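Local atomic coordinates of 52 protein (Murid herpesvirus 4, PDB entry 2OA5), a protein that is an abundant tegument protein of a gammaherpesvirus, probably with a structural part in the virus particle. Residues 62-67 against 94-99. Sequence-based numbering, arbitrary orientation.
Sequences AVAMRK and LRVDVS
V98 sets its CG1 methyl against the helix at V63 and A64. CG1 of V98 comes within 3.4 Å of CG1 of V63, closer than carbons usually pack. The two valine side chains lie beside one another and point in opposing senses. On V63, CG1 lies anti to the backbone N (chi1 163°), and this branch makes the touch. CG1 of V98 also sits 3.6 Å from the backbone N of A64. V96, two residues back on the same side of the strand, uses its own CG1. CG1 of V96 lies 3.8 Å from CA of A64 and also reaches its CB. The small A64 side chain thus meets methyls from both strand valines. K67 crosses V96 obliquely and passes on toward the strand backbone. Its CD, CE and NZ all lie near the carbonyl O of D97. The hydrogen bond from K67 NZ to D97 O is weak, at 3.4 Å. The stronger partner of this ammonium is E102, through a salt bridge. The axes of 62-67 and 94-99 approach to 8.1 Å, with 143° between their N-to-C directions. L94 and V96 extend the apolar contact to I68 on helix 46-76. The valine face of strand 93-99 thus packs on this helix, while its backbone joins an antiparallel sheet with the second subunit. The contact is part of the dimer interface, where I68 of that subunit packs on A64.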
loop_
_atom_site.group_PDB
_atom_site.type_symbol
_atom_site.label_atom_id
_atom_site.label_comp_id
_atom_site.label_asym_id
_atom_site.label_seq_id
_atom_site.Cartn_x
_atom_site.Cartn_y
_atom_site.Cartn_z
ATOM N N ALA B 62 -11.449 -11.728 -2.357
ATOM C CA ALA B 62 -11.434 -13.140 -2.707
ATOM C C ALA B 62 -11.381 -13.347 -4.227
ATOM O O ALA B 62 -10.755 -14.289 -4.712
ATOM C CB ALA B 62 -12.660 -13.840 -2.113
ATOM N N VAL B 63 -12.035 -12.464 -4.978
ATOM C CA VAL B 63 -12.018 -12.570 -6.435
ATOM C C VAL B 63 -10.617 -12.229 -6.931
ATOM O O VAL B 63 -10.052 -12.925 -7.775
ATOM C CB VAL B 63 -13.039 -11.598 -7.082
ATOM C CG1 VAL B 63 -12.725 -11.415 -8.563
ATOM C CG2 VAL B 63 -14.441 -12.141 -6.924
ATOM N N ALA B 64 -10.061 -11.141 -6.406
ATOM C CA ALA B 64 -8.720 -10.726 -6.796
ATOM C C ALA B 64 -7.726 -11.842 -6.447
ATOM O O ALA B 64 -6.806 -12.139 -7.201
ATOM C CB ALA B 64 -8.338 -9.442 -6.068
HETATM N N MSE B 65 -7.937 -12.469 -5.298
HETATM C CA MSE B 65 -7.047 -13.527 -4.851
HETATM C C MSE B 65 -7.035 -14.725 -5.813
HETATM O O MSE B 65 -5.974 -15.301 -6.089
HETATM C CB MSE B 65 -7.441 -13.944 -3.430
HETATM C CG MSE B 65 -6.334 -13.717 -2.409
HETATM SE SE MSE B 65 -4.819 -14.821 -2.806
HETATM C CE MSE B 65 -4.038 -14.854 -1.076
ATOM N N ARG B 66 -8.213 -15.074 -6.329
ATOM C CA ARG B 66 -8.373 -16.174 -7.280
ATOM C C ARG B 66 -7.552 -15.868 -8.533
ATOM O O ARG B 66 -6.722 -16.664 -8.968
ATOM C CB ARG B 66 -9.854 -16.318 -7.656
ATOM C CG ARG B 66 -10.133 -17.027 -8.987
ATOM C CD ARG B 66 -11.402 -16.471 -9.637
ATOM N NE ARG B 66 -12.546 -16.525 -8.728
ATOM C CZ ARG B 66 -13.727 -15.963 -8.968
ATOM N NH1 ARG B 66 -13.936 -15.295 -10.095
ATOM N NH2 ARG B 66 -14.705 -16.067 -8.077
ATOM N N LYS B 67 -7.799 -14.686 -9.089
ATOM C CA LYS B 67 -7.135 -14.222 -10.299
ATOM C C LYS B 67 -5.624 -14.083 -10.157
ATOM O O LYS B 67 -4.870 -14.422 -11.068
ATOM C CB LYS B 67 -7.739 -12.876 -10.730
ATOM C CG LYS B 67 -9.243 -12.911 -10.966
ATOM C CD LYS B 67 -9.731 -11.634 -11.646
ATOM C CE LYS B 67 -11.190 -11.761 -12.061
ATOM N NZ LYS B 67 -11.431 -11.175 -13.411
ATOM N N LEU B 94 1.363 -7.550 -11.370
ATOM C CA LEU B 94 0.148 -8.037 -11.991
ATOM C C LEU B 94 -0.905 -6.971 -11.935
ATOM O O LEU B 94 -0.866 -6.086 -11.082
ATOM C CB LEU B 94 -0.415 -9.237 -11.233
ATOM C CG LEU B 94 0.401 -10.471 -10.866
ATOM C CD1 LEU B 94 -0.523 -11.454 -10.157
ATOM C CD2 LEU B 94 1.001 -11.109 -12.107
ATOM N N ARG B 95 -1.850 -7.034 -12.859
ATOM C CA ARG B 95 -2.946 -6.105 -12.777
ATOM C C ARG B 95 -4.175 -6.981 -12.722
ATOM O O ARG B 95 -4.285 -7.970 -13.447
ATOM C CB ARG B 95 -3.021 -5.148 -13.952
ATOM C CG ARG B 95 -3.959 -4.004 -13.605
ATOM C CD ARG B 95 -4.307 -3.150 -14.795
ATOM N NE ARG B 95 -3.324 -2.111 -15.073
ATOM C CZ ARG B 95 -3.112 -1.046 -14.303
ATOM N NH1 ARG B 95 -3.811 -0.872 -13.189
ATOM N NH2 ARG B 95 -2.208 -0.146 -14.660
ATOM N N VAL B 96 -5.085 -6.623 -11.827
ATOM C CA VAL B 96 -6.298 -7.393 -11.616
ATOM C C VAL B 96 -7.550 -6.530 -11.581
ATOM O O VAL B 96 -7.583 -5.468 -10.956
ATOM C CB VAL B 96 -6.173 -8.192 -10.294
ATOM C CG1 VAL B 96 -7.534 -8.610 -9.783
ATOM C CG2 VAL B 96 -5.304 -9.416 -10.523
ATOM N N ASP B 97 -8.586 -6.998 -12.277
ATOM C CA ASP B 97 -9.862 -6.311 -12.325
ATOM C C ASP B 97 -10.842 -7.149 -11.522
ATOM O O ASP B 97 -10.795 -8.378 -11.570
ATOM C CB ASP B 97 -10.349 -6.181 -13.767
ATOM C CG ASP B 97 -9.484 -5.259 -14.599
ATOM O OD1 ASP B 97 -9.299 -4.087 -14.199
ATOM O OD2 ASP B 97 -8.994 -5.703 -15.657
ATOM N N VAL B 98 -11.727 -6.496 -10.782
ATOM C CA VAL B 98 -12.691 -7.219 -9.976
ATOM C C VAL B 98 -14.003 -6.467 -9.842
ATOM O O VAL B 98 -14.024 -5.240 -9.740
ATOM C CB VAL B 98 -12.121 -7.513 -8.568
ATOM C CG1 VAL B 98 -10.961 -8.495 -8.674
ATOM C CG2 VAL B 98 -11.650 -6.223 -7.913
ATOM N N SER B 99 -15.095 -7.221 -9.858
ATOM C CA SER B 99 -16.435 -6.674 -9.740
ATOM C C SER B 99 -17.227 -7.626 -8.867
ATOM O O SER B 99 -16.987 -8.833 -8.891
ATOM C CB SER B 99 -17.091 -6.588 -11.121
ATOM O OG SER B 99 -16.295 -5.844 -12.025
#